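Local structure of adenosine kinase (Sinorhizobium meliloti, 3UBO) at residues E142-D146 / D147-Q151; V214-N217 / R218-L222; G303-A306 / A307-I311. The protein probably transfers a phosphate from ATP to adenosine to give AMP and ADP, as a kinase of the pfkB family, and is held here with adenosine and ADP. One frame throughout, in Å; residues are numbered along the deposited sequence.

Interaction 1 (E142-D146 / D147-Q151); sequences EDVED and DVVAQ
A chi1 of 179° sets CG1 of Val-144 opposite the backbone N across the CA-CB bond and brings that methyl onto CG2 of Val-149, which is itself placed anti to the carbonyl carbon of its own residue. The two branched side chains cross at a slant, with CG1 of Val-144 3.6 Å from CG2 of Val-149. On another side of the chain Glu-145 and Val-148 run next to each other in the same direction. CB of Glu-145 lies 3.9 Å from CG2 of Val-148, and OE1 of the bent glutamate is 3.8 Å from that same methyl; the carboxylate's hydrogen bond goes to NE2 of His-102. Glu-145 holds the N-cap position, and its main-chain O receives the first helical bond, from Val-149 N at 3.2 Å. Ala-150 N gives the next one to Asp-146 O at 3.3 Å, both nearly straight at N-H. The carboxylates of Asp-146 and Asp-147 follow at once, so negative charge gathers at a helix N-terminus, where the helix dipole would probably favour it. Helix 146-150, two residues beyond the 3-10 segment that ends at Asp-143, leads into strand 152-158 of the large parallel sheet. Val-148 packs on Ala-78 and Phe-80 of strand 77-80 and on Tyr-6, while Val-144 and Val-149 both meet Ile-177 of helix 168-179.

Interaction 2 (V214-N217 / R218-L222); sequences VFAN and RQEAL. With ADP (adenosine-5'-diphosphate), chain D.
Asn-217 and Glu-220 cross at about a right angle, their amide and carboxylate planes turned 34° from each other, and between them they close a capping box at the start of helix 218-224. Asn-217, the N-cap, carries CG between its backbone N and carbonyl carbon, which swings OD1 over the first turn. There OD1 accepts from Glu-220 N at 3.1 Å, the donor lying almost in line with the C=O bond. In return the carboxylate folds back from the helix: OE1 of Glu-220 takes the main-chain N-H of Asn-217 at 2.9 Å, the donor standing above the carboxylate plane, 52° out of it. The other oxygen, OE2 of Glu-220, lies 2.7 Å from ND2 of Asn-217. The first main-chain bond of the helix, Ala-221 N to Asn-217 O, is 3.0 Å long. One residue thus receives two N-H groups of the first turn, and the orientation of its amide is set by the cap. That amide also turns ND2 to the nucleotide, where it makes a weak hydrogen bond of 2.8 Å to O1B, on the beta-phosphate of ADP. The capping box therefore positions a residue of the ADP pocket. Strand 213-217 of the parallel sheet ends here, flanked by strands 184-188 and 246-247; the N-to-C directions of segments 214-217 and 218-222 differ by 109°. Phe-215 packs on helix 278-290, its ring edge-to-face with Phe-286, and Arg-218 makes a cation-pi contact with Phe-230 of helix 230-240.

Interaction 3 (G303-A306 / A307-I311); sequences GNLA and AGIVI. With ADP (adenosine-5'-diphosphate), chain D.
Leu-305 and Ile-309, one helical turn apart on a solvent-facing side of helix 296-311, bring their methyl ends together, CD1 of Leu-305 standing 4.4 Å from CD1 of Ile-309. The isoleucine puts CG1 beside its own backbone N (chi1 -69°) and runs on extended, so that this branch lies along the preceding turn, with CG1 of Ile-309 3.4 Å from O of Leu-305. That oxygen also takes a weak hydrogen bond from Ile-309 N. The two bonds just before it are firmer: Ala-307 N reaches Gly-303 O at 3.0 Å and Gly-308 N reaches Asn-304 O at 2.9 Å. In the ribokinase-like fold of the pfkB family this helix forms one wall of the nucleotide pocket, and Asn-304, Ala-307 and Ile-311 on its inner side border ADP. Asn-304 lies near the ribose hydroxyls, with Ala-307 a turn further along beside the same sugar. Ile-311, extended through chi2 (-165°), sends its terminal methyl over the face of the adenine, CD1 of Ile-311 coming 3.3 Å from N9 of ADP. Ala-278 and Leu-269 touch the same isoleucine, and its main chain is hydrogen-bonded to that of Asp-274, the first residue of the DTTGAGD sequence characteristic of the family. Val-310 turns to another neighbour, Leu-281 of helix 278-290, while Tyr-282 of that helix touches Asn-304.

Overall arrangement
Along the chain the three contacts come one after another, all within the pfkB kinase fold. Interactions 2 and 3, with centres about 17 Å apart and no direct touch, both meet ADP: 214-222 at the beta-phosphate, where the strand next to the edge of the seven-stranded parallel sheet gives way to a helix, and 303-311 at the ribose and adenine. Helix 278-290 packs against both. Interaction 1 stands apart, its centre about 28 Å from that of interaction 2 and 29 Å from that of interaction 3. It lies across the chain's centre from the latter, and its helix feeds strand 152-158 of the same sheet, far from the nucleotide.

Interaction 1 (E142-D146 / D147-Q151)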
ATOM      1  N   GLU A 142      -8.332  30.112   5.820  1.00 62.05           N
ATOM      2  CA  GLU A 142      -8.175  29.977   7.261  1.00 63.87           C
ATOM      3  C   GLU A 142      -7.035  29.046   7.565  1.00 65.74           C
ATOM      4  O   GLU A 142      -6.530  28.988   8.702  1.00 64.77           O
ATOM      5  CB  GLU A 142      -9.464  29.391   7.773  1.00 64.57           C
ATOM      6  CG  GLU A 142     -10.570  29.932   6.865  1.00 68.32           C
ATOM      7  CD  GLU A 142     -11.675  28.931   6.571  1.00 75.48           C
ATOM      8  OE1 GLU A 142     -11.430  27.961   5.750  1.00 71.85           O
ATOM      9  OE2 GLU A 142     -12.786  29.155   7.165  1.00 73.97           O
ATOM     10  N   ASP A 143      -6.632  28.318   6.523  1.00 63.08           N
ATOM     11  CA  ASP A 143      -5.707  27.194   6.636  1.00 62.93           C
ATOM     12  C   ASP A 143      -4.266  27.529   6.210  1.00 63.31           C
ATOM     13  O   ASP A 143      -3.376  26.660   6.284  1.00 62.20           O
ATOM     14  CB  ASP A 143      -6.243  26.022   5.797  1.00 62.39           C
ATOM     15  CG  ASP A 143      -7.427  25.306   6.441  1.00 58.05           C
ATOM     16  OD1 ASP A 143      -7.318  24.973   7.659  1.00 53.00           O
ATOM     17  OD2 ASP A 143      -8.409  25.056   5.687  1.00 55.54           O
ATOM     18  N   VAL A 144      -4.061  28.766   5.725  1.00 64.98           N
ATOM     19  CA  VAL A 144      -2.722  29.341   5.533  1.00 63.41           C
ATOM     20  C   VAL A 144      -2.063  29.477   6.924  1.00 63.77           C
ATOM     21  O   VAL A 144      -2.570  30.203   7.769  1.00 67.16           O
ATOM     22  CB  VAL A 144      -2.734  30.694   4.732  1.00 59.13           C
ATOM     23  CG1 VAL A 144      -1.386  31.185   4.625  1.00 60.55           C
ATOM     24  CG2 VAL A 144      -3.330  30.521   3.300  1.00 60.63           C
ATOM     25  N   GLU A 145      -1.036  28.670   7.220  1.00 63.28           N
ATOM     26  CA  GLU A 145      -0.110  28.987   8.311  1.00 64.03           C
ATOM     27  C   GLU A 145       0.777  30.099   7.729  1.00 67.68           C
ATOM     28  O   GLU A 145       1.390  29.958   6.641  1.00 69.08           O
ATOM     29  CB  GLU A 145       0.744  27.802   8.801  1.00 63.19           C
ATOM     30  CG  GLU A 145       0.122  26.876   9.826  1.00 60.13           C
ATOM     31  CD  GLU A 145       0.642  25.418   9.700  1.00 65.39           C
ATOM     32  OE1 GLU A 145       1.732  25.160  10.286  1.00 65.43           O
ATOM     33  OE2 GLU A 145      -0.043  24.550   9.030  1.00 61.05           O
ATOM     34  N   ASP A 146       0.814  31.207   8.451  1.00 69.45           N
ATOM     35  CA  ASP A 146       1.262  32.503   7.972  1.00 69.92           C
ATOM     36  C   ASP A 146       2.808  32.603   7.936  1.00 69.00           C
ATOM     37  O   ASP A 146       3.469  32.968   6.910  1.00 63.80           O
ATOM     38  CB  ASP A 146       0.672  33.500   8.995  1.00 72.31           C
ATOM     39  CG  ASP A 146       0.552  34.880   8.434  1.00 76.93           C
ATOM     40  OD1 ASP A 146       1.347  35.128   7.484  1.00 81.44           O
ATOM     41  OD2 ASP A 146      -0.306  35.689   8.888  1.00 74.56           O
ATOM     42  N   ASP A 147       3.336  32.277   9.120  1.00 70.28           N
ATOM     43  CA  ASP A 147       4.750  32.254   9.428  1.00 69.08           C
ATOM     44  C   ASP A 147       5.392  31.312   8.444  1.00 68.79           C
ATOM     45  O   ASP A 147       6.383  31.656   7.757  1.00 70.24           O
ATOM     46  CB  ASP A 147       4.992  31.824  10.904  1.00 71.40           C
ATOM     47  CG  ASP A 147       4.182  30.579  11.324  1.00 71.10           C
ATOM     48  OD1 ASP A 147       2.991  30.525  10.984  1.00 68.85           O
ATOM     49  OD2 ASP A 147       4.726  29.650  11.984  1.00 71.89           O
ATOM     50  N   VAL A 148       4.786  30.128   8.339  1.00 69.18           N
ATOM     51  CA  VAL A 148       5.224  29.087   7.403  1.00 65.80           C
ATOM     52  C   VAL A 148       5.311  29.545   5.927  1.00 63.45           C
ATOM     53  O   VAL A 148       6.360  29.389   5.357  1.00 64.61           O
ATOM     54  CB  VAL A 148       4.461  27.749   7.686  1.00 67.23           C
ATOM     55  CG1 VAL A 148       4.949  26.557   6.816  1.00 61.23           C
ATOM     56  CG2 VAL A 148       4.581  27.414   9.220  1.00 68.08           C
ATOM     57  N   VAL A 149       4.297  30.151   5.310  1.00 62.10           N
ATOM     58  CA  VAL A 149       4.515  30.669   3.949  1.00 61.66           C
ATOM     59  C   VAL A 149       5.735  31.576   3.844  1.00 64.77           C
ATOM     60  O   VAL A 149       6.535  31.426   2.909  1.00 67.63           O
ATOM     61  CB  VAL A 149       3.310  31.397   3.398  1.00 61.33           C
ATOM     62  CG1 VAL A 149       3.424  31.738   1.880  1.00 55.43           C
ATOM     63  CG2 VAL A 149       2.077  30.607   3.752  1.00 63.49           C
ATOM     64  N   ALA A 150       5.900  32.485   4.805  1.00 65.50           N
ATOM     65  CA  ALA A 150       7.028  33.439   4.826  1.00 65.32           C
ATOM     66  C   ALA A 150       8.435  32.787   4.936  1.00 64.45           C
ATOM     67  O   ALA A 150       9.421  33.247   4.330  1.00 65.03           O
ATOM     68  CB  ALA A 150       6.803  34.478   5.959  1.00 64.65           C
ATOM     69  N   GLN A 151       8.520  31.716   5.705  1.00 63.02           N
ATOM     70  CA  GLN A 151       9.777  31.004   5.912  1.00 63.30           C
ATOM     71  C   GLN A 151      10.194  30.002   4.799  1.00 64.81           C
ATOM     72  O   GLN A 151      11.224  29.245   4.924  1.00 61.51           O
ATOM     73  CB  GLN A 151       9.688  30.266   7.240  1.00 65.70           C
ATOM     74  CG  GLN A 151       9.171  31.132   8.373  1.00 66.96           C
ATOM     75  CD  GLN A 151       8.919  30.325   9.638  1.00 72.73           C
ATOM     76  OE1 GLN A 151       7.986  29.483   9.685  1.00 72.35           O
ATOM     77  NE2 GLN A 151       9.758  30.560  10.677  1.00 70.38           N
TER

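Interaction 2 (V214-N217 / R218-L222)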
ATOM      1  N   VAL A 214       6.196  27.628 -13.516  1.00 66.71           N
ATOM      2  CA  VAL A 214       5.154  26.736 -14.035  1.00 66.41           C
ATOM      3  C   VAL A 214       5.632  25.322 -14.428  1.00 69.06           C
ATOM      4  O   VAL A 214       6.371  25.176 -15.430  1.00 70.46           O
ATOM      5  CB  VAL A 214       4.461  27.393 -15.231  1.00 66.89           C
ATOM      6  CG1 VAL A 214       3.682  26.383 -16.053  1.00 65.46           C
ATOM      7  CG2 VAL A 214       3.572  28.478 -14.729  1.00 69.61           C
ATOM      8  N   PHE A 215       5.245  24.276 -13.674  1.00 67.57           N
ATOM      9  CA  PHE A 215       5.491  22.867 -14.131  1.00 66.81           C
ATOM     10  C   PHE A 215       4.263  22.332 -14.865  1.00 66.45           C
ATOM     11  O   PHE A 215       3.113  22.607 -14.443  1.00 68.99           O
ATOM     12  CB  PHE A 215       5.811  21.910 -12.980  1.00 64.77           C
ATOM     13  CG  PHE A 215       7.007  22.305 -12.160  1.00 66.64           C
ATOM     14  CD1 PHE A 215       8.192  21.596 -12.274  1.00 60.60           C
ATOM     15  CD2 PHE A 215       6.934  23.382 -11.241  1.00 65.01           C
ATOM     16  CE1 PHE A 215       9.288  21.927 -11.512  1.00 60.48           C
ATOM     17  CE2 PHE A 215       8.044  23.740 -10.482  1.00 63.44           C
ATOM     18  CZ  PHE A 215       9.241  22.996 -10.642  1.00 63.50           C
ATOM     19  N   ALA A 216       4.504  21.602 -15.947  1.00 64.15           N
ATOM     20  CA  ALA A 216       3.467  21.025 -16.788  1.00 66.39           C
ATOM     21  C   ALA A 216       3.988  19.806 -17.628  1.00 72.33           C
ATOM     22  O   ALA A 216       5.222  19.608 -17.807  1.00 70.02           O
ATOM     23  CB  ALA A 216       2.916  22.083 -17.696  1.00 66.39           C
ATOM     24  N   ASN A 217       3.082  18.973 -18.150  1.00 71.99           N
ATOM     25  CA  ASN A 217       3.552  17.963 -19.095  1.00 71.95           C
ATOM     26  C   ASN A 217       3.208  18.509 -20.482  1.00 72.72           C
ATOM     27  O   ASN A 217       2.594  19.568 -20.585  1.00 74.31           O
ATOM     28  CB  ASN A 217       3.011  16.544 -18.790  1.00 71.36           C
ATOM     29  CG  ASN A 217       1.480  16.468 -18.824  1.00 72.97           C
ATOM     30  OD1 ASN A 217       0.833  17.098 -19.660  1.00 72.52           O
ATOM     31  ND2 ASN A 217       0.903  15.668 -17.927  1.00 72.41           N
ATOM     32  N   ARG A 218       3.608  17.821 -21.534  1.00 73.15           N
ATOM     33  CA  ARG A 218       3.416  18.337 -22.862  1.00 72.65           C
ATOM     34  C   ARG A 218       1.953  18.578 -23.209  1.00 74.99           C
ATOM     35  O   ARG A 218       1.606  19.662 -23.630  1.00 77.15           O
ATOM     36  CB  ARG A 218       4.079  17.412 -23.830  1.00 73.49           C
ATOM     37  CG  ARG A 218       3.796  17.694 -25.243  1.00 77.32           C
ATOM     38  CD  ARG A 218       4.351  16.530 -26.067  1.00 77.39           C
ATOM     39  NE  ARG A 218       4.560  16.908 -27.448  1.00 78.90           N
ATOM     40  CZ  ARG A 218       5.766  17.096 -27.983  1.00 85.35           C
ATOM     41  NH1 ARG A 218       6.871  16.930 -27.232  1.00 83.45           N
ATOM     42  NH2 ARG A 218       5.870  17.437 -29.276  1.00 86.62           N
ATOM     43  N   GLN A 219       1.066  17.611 -23.013  1.00 76.75           N
ATOM     44  CA  GLN A 219      -0.350  17.839 -23.359  1.00 75.55           C
ATOM     45  C   GLN A 219      -0.926  19.091 -22.675  1.00 73.75           C
ATOM     46  O   GLN A 219      -1.614  19.904 -23.301  1.00 72.72           O
ATOM     47  CB  GLN A 219      -1.210  16.593 -23.071  1.00 72.43           C
ATOM     48  CG  GLN A 219      -1.085  15.510 -24.149  1.00 77.85           C
ATOM     49  CD  GLN A 219      -0.979  16.081 -25.588  1.00 79.83           C
ATOM     50  OE1 GLN A 219      -1.674  17.051 -25.963  1.00 80.03           O
ATOM     51  NE2 GLN A 219      -0.111  15.480 -26.388  1.00 76.18           N
ATOM     52  N   GLU A 220      -0.627  19.218 -21.388  1.00 71.82           N
ATOM     53  CA  GLU A 220      -1.060  20.357 -20.575  1.00 73.63           C
ATOM     54  C   GLU A 220      -0.592  21.699 -21.158  1.00 74.96           C
ATOM     55  O   GLU A 220      -1.379  22.654 -21.306  1.00 72.51           O
ATOM     56  CB  GLU A 220      -0.579  20.193 -19.144  1.00 69.62           C
ATOM     57  CG  GLU A 220      -1.400  19.186 -18.370  1.00 70.04           C
ATOM     58  CD  GLU A 220      -0.601  18.402 -17.294  1.00 72.59           C
ATOM     59  OE1 GLU A 220       0.474  18.871 -16.798  1.00 70.64           O
ATOM     60  OE2 GLU A 220      -1.065  17.278 -16.954  1.00 73.13           O
ATOM     61  N   ALA A 221       0.687  21.762 -21.508  1.00 74.36           N
ATOM     62  CA  ALA A 221       1.197  22.923 -22.225  1.00 74.08           C
ATOM     63  C   ALA A 221       0.577  23.168 -23.615  1.00 76.32           C
ATOM     64  O   ALA A 221       0.226  24.303 -23.926  1.00 78.14           O
ATOM     65  CB  ALA A 221       2.688  22.890 -22.291  1.00 72.27           C
ATOM     66  N   LEU A 222       0.411  22.136 -24.436  1.00 74.96           N
ATOM     67  CA  LEU A 222      -0.241  22.328 -25.741  1.00 78.54           C
ATOM     68  C   LEU A 222      -1.645  22.911 -25.613  1.00 80.26           C
ATOM     69  O   LEU A 222      -2.158  23.480 -26.572  1.00 82.54           O
ATOM     70  CB  LEU A 222      -0.347  21.013 -26.512  1.00 78.99           C
ATOM     71  CG  LEU A 222       0.992  20.421 -26.968  1.00 81.43           C
ATOM     72  CD1 LEU A 222       0.840  19.092 -27.729  1.00 80.34           C
ATOM     73  CD2 LEU A 222       1.748  21.432 -27.788  1.00 83.23           C
TER
HETATM   74  PB  ADP D 354       2.971  13.238 -16.291  1.00 75.75           P
HETATM   75  O1B ADP D 354       1.464  13.067 -16.964  1.00 74.55           O
HETATM   76  O2B ADP D 354       3.278  14.676 -15.483  1.00 71.97           O
HETATM   77  O3B ADP D 354       3.265  12.116 -15.360  1.00 70.07           O
HETATM   78  PA  ADP D 354       5.300  12.833 -18.288  1.00 77.43           P
HETATM   79  O1A ADP D 354       4.899  11.915 -19.597  1.00 70.75           O
HETATM   80  O2A ADP D 354       5.959  14.061 -18.734  1.00 74.24           O
HETATM   81  O3A ADP D 354       3.715  13.124 -17.785  1.00 78.44           O
HETATM   82  O5' ADP D 354       6.325  12.110 -17.171  1.00 70.89           O
HETATM   83  C5' ADP D 354       6.784  12.853 -16.048  1.00 68.75           C
HETATM   84  C4' ADP D 354       8.270  12.530 -15.683  1.00 70.41           C
HETATM   85  O4' ADP D 354       8.583  11.167 -15.125  1.00 70.35           O
HETATM   86  C3' ADP D 354       9.371  12.627 -16.868  1.00 71.08           C
HETATM   87  O3' ADP D 354       9.739  13.889 -17.393  1.00 70.90           O
HETATM   88  C2' ADP D 354      10.426  11.580 -16.530  1.00 70.77           C
HETATM   89  O2' ADP D 354      11.595  11.928 -15.774  1.00 70.59           O
HETATM   90  C1' ADP D 354       9.526  10.507 -15.987  1.00 69.14           C
HETATM   91  N9  ADP D 354       8.917   9.630 -17.034  1.00 71.70           N
HETATM   92  C8  ADP D 354       7.639   9.660 -17.548  1.00 70.31           C
HETATM   93  N7  ADP D 354       7.489   8.611 -18.550  1.00 69.22           N
HETATM   94  C5  ADP D 354       8.741   7.939 -18.655  1.00 69.89           C
HETATM   95  C6  ADP D 354       9.187   6.792 -19.471  1.00 71.02           C
HETATM   96  N6  ADP D 354       8.235   6.117 -20.373  1.00 68.88           N
HETATM   97  N1  ADP D 354      10.459   6.330 -19.335  1.00 68.47           N
HETATM   98  C2  ADP D 354      11.352   6.922 -18.425  1.00 67.57           C
HETATM   99  N3  ADP D 354      10.941   8.054 -17.630  1.00 68.71           N
HETATM  100  C4  ADP D 354       9.637   8.530 -17.743  1.00 71.29           C

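Interaction 3 (G303-A306 / A307-I311)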
ATOM      1  N   GLY A 303      15.119  16.181 -11.553  1.00 63.99           N
ATOM      2  CA  GLY A 303      13.772  15.908 -11.994  1.00 63.54           C
ATOM      3  C   GLY A 303      13.576  14.482 -12.455  1.00 62.09           C
ATOM      4  O   GLY A 303      12.853  13.703 -11.800  1.00 58.81           O
ATOM      5  N   ASN A 304      14.216  14.151 -13.581  1.00 62.33           N
ATOM      6  CA  ASN A 304      14.013  12.858 -14.188  1.00 61.30           C
ATOM      7  C   ASN A 304      14.430  11.734 -13.247  1.00 59.32           C
ATOM      8  O   ASN A 304      13.694  10.802 -13.038  1.00 58.73           O
ATOM      9  CB  ASN A 304      14.699  12.811 -15.511  1.00 60.71           C
ATOM     10  CG  ASN A 304      14.225  13.891 -16.420  1.00 64.28           C
ATOM     11  OD1 ASN A 304      14.944  14.849 -16.653  1.00 66.78           O
ATOM     12  ND2 ASN A 304      13.010  13.773 -16.924  1.00 63.67           N
ATOM     13  N   LEU A 305      15.591  11.867 -12.618  1.00 59.70           N
ATOM     14  CA  LEU A 305      16.027  10.880 -11.632  1.00 58.35           C
ATOM     15  C   LEU A 305      14.920  10.494 -10.639  1.00 58.48           C
ATOM     16  O   LEU A 305      14.727   9.315 -10.342  1.00 56.04           O
ATOM     17  CB  LEU A 305      17.255  11.390 -10.874  1.00 56.83           C
ATOM     18  CG  LEU A 305      17.664  10.594  -9.633  1.00 61.01           C
ATOM     19  CD1 LEU A 305      18.226   9.236 -10.026  1.00 50.02           C
ATOM     20  CD2 LEU A 305      18.671  11.374  -8.801  1.00 54.16           C
ATOM     21  N   ALA A 306      14.203  11.493 -10.129  1.00 59.94           N
ATOM     22  CA  ALA A 306      13.144  11.289  -9.108  1.00 57.81           C
ATOM     23  C   ALA A 306      11.867  10.715  -9.710  1.00 57.42           C
ATOM     24  O   ALA A 306      11.312   9.792  -9.148  1.00 54.36           O
ATOM     25  CB  ALA A 306      12.843  12.566  -8.368  1.00 56.46           C
ATOM     26  N   ALA A 307      11.422  11.281 -10.836  1.00 57.00           N
ATOM     27  CA  ALA A 307      10.321  10.755 -11.593  1.00 55.40           C
ATOM     28  C   ALA A 307      10.487   9.220 -11.805  1.00 57.64           C
ATOM     29  O   ALA A 307       9.619   8.385 -11.423  1.00 54.19           O
ATOM     30  CB  ALA A 307      10.244  11.494 -12.904  1.00 56.65           C
ATOM     31  N   GLY A 308      11.624   8.860 -12.392  1.00 55.46           N
ATOM     32  CA  GLY A 308      11.844   7.527 -12.889  1.00 53.94           C
ATOM     33  C   GLY A 308      11.840   6.521 -11.769  1.00 54.40           C
ATOM     34  O   GLY A 308      11.266   5.490 -11.936  1.00 54.37           O
ATOM     35  N   ILE A 309      12.453   6.810 -10.625  1.00 55.18           N
ATOM     36  CA  ILE A 309      12.383   5.904  -9.486  1.00 53.86           C
ATOM     37  C   ILE A 309      10.945   5.577  -9.055  1.00 53.03           C
ATOM     38  O   ILE A 309      10.662   4.450  -8.628  1.00 50.23           O
ATOM     39  CB  ILE A 309      13.140   6.449  -8.262  1.00 56.58           C
ATOM     40  CG1 ILE A 309      14.654   6.424  -8.548  1.00 57.93           C
ATOM     41  CG2 ILE A 309      12.720   5.686  -6.947  1.00 52.76           C
ATOM     42  CD1 ILE A 309      15.561   6.936  -7.401  1.00 58.10           C
ATOM     43  N   VAL A 310      10.033   6.532  -9.196  1.00 53.39           N
ATOM     44  CA  VAL A 310       8.692   6.361  -8.607  1.00 55.66           C
ATOM     45  C   VAL A 310       7.740   5.577  -9.544  1.00 55.94           C
ATOM     46  O   VAL A 310       6.738   5.000  -9.089  1.00 55.47           O
ATOM     47  CB  VAL A 310       8.048   7.684  -8.144  1.00 54.67           C
ATOM     48  CG1 VAL A 310       7.271   8.372  -9.287  1.00 53.10           C
ATOM     49  CG2 VAL A 310       7.118   7.411  -6.984  1.00 57.73           C
ATOM     50  N   ILE A 311       8.098   5.609 -10.829  1.00 55.67           N
ATOM     51  CA  ILE A 311       7.442   4.904 -11.914  1.00 56.64           C
ATOM     52  C   ILE A 311       7.773   3.384 -11.868  1.00 54.62           C
ATOM     53  O   ILE A 311       7.058   2.570 -12.431  1.00 51.71           O
ATOM     54  CB  ILE A 311       7.945   5.427 -13.295  1.00 57.78           C
ATOM     55  CG1 ILE A 311       7.545   6.883 -13.582  1.00 56.83           C
ATOM     56  CG2 ILE A 311       7.465   4.516 -14.457  1.00 54.30           C
ATOM     57  CD1 ILE A 311       7.744   7.237 -15.122  1.00 58.62           C
TER
HETATM   58  PB  ADP D 354       2.971  13.238 -16.291  1.00 75.75           P
HETATM   59  O1B ADP D 354       1.464  13.067 -16.964  1.00 74.55           O
HETATM   60  O2B ADP D 354       3.278  14.676 -15.483  1.00 71.97           O
HETATM   61  O3B ADP D 354       3.265  12.116 -15.360  1.00 70.07           O
HETATM   62  PA  ADP D 354       5.300  12.833 -18.288  1.00 77.43           P
HETATM   63  O1A ADP D 354       4.899  11.915 -19.597  1.00 70.75           O
HETATM   64  O2A ADP D 354       5.959  14.061 -18.734  1.00 74.24           O
HETATM   65  O3A ADP D 354       3.715  13.124 -17.785  1.00 78.44           O
HETATM   66  O5' ADP D 354       6.325  12.110 -17.171  1.00 70.89           O
HETATM   67  C5' ADP D 354       6.784  12.853 -16.048  1.00 68.75           C
HETATM   68  C4' ADP D 354       8.270  12.530 -15.683  1.00 70.41           C
HETATM   69  O4' ADP D 354       8.583  11.167 -15.125  1.00 70.35           O
HETATM   70  C3' ADP D 354       9.371  12.627 -16.868  1.00 71.08           C
HETATM   71  O3' ADP D 354       9.739  13.889 -17.393  1.00 70.90           O
HETATM   72  C2' ADP D 354      10.426  11.580 -16.530  1.00 70.77           C
HETATM   73  O2' ADP D 354      11.595  11.928 -15.774  1.00 70.59           O
HETATM   74  C1' ADP D 354       9.526  10.507 -15.987  1.00 69.14           C
HETATM   75  N9  ADP D 354       8.917   9.630 -17.034  1.00 71.70           N
HETATM   76  C8  ADP D 354       7.639   9.660 -17.548  1.00 70.31           C
HETATM   77  N7  ADP D 354       7.489   8.611 -18.550  1.00 69.22           N
HETATM   78  C5  ADP D 354       8.741   7.939 -18.655  1.00 69.89           C
HETATM   79  C6  ADP D 354       9.187   6.792 -19.471  1.00 71.02           C
HETATM   80  N6  ADP D 354       8.235   6.117 -20.373  1.00 68.88           N
HETATM   81  N1  ADP D 354      10.459   6.330 -19.335  1.00 68.47           N
HETATM   82  C2  ADP D 354      11.352   6.922 -18.425  1.00 67.57           C
HETATM   83  N3  ADP D 354      10.941   8.054 -17.630  1.00 68.71           N
HETATM   84  C4  ADP D 354       9.637   8.530 -17.743  1.00 71.29           C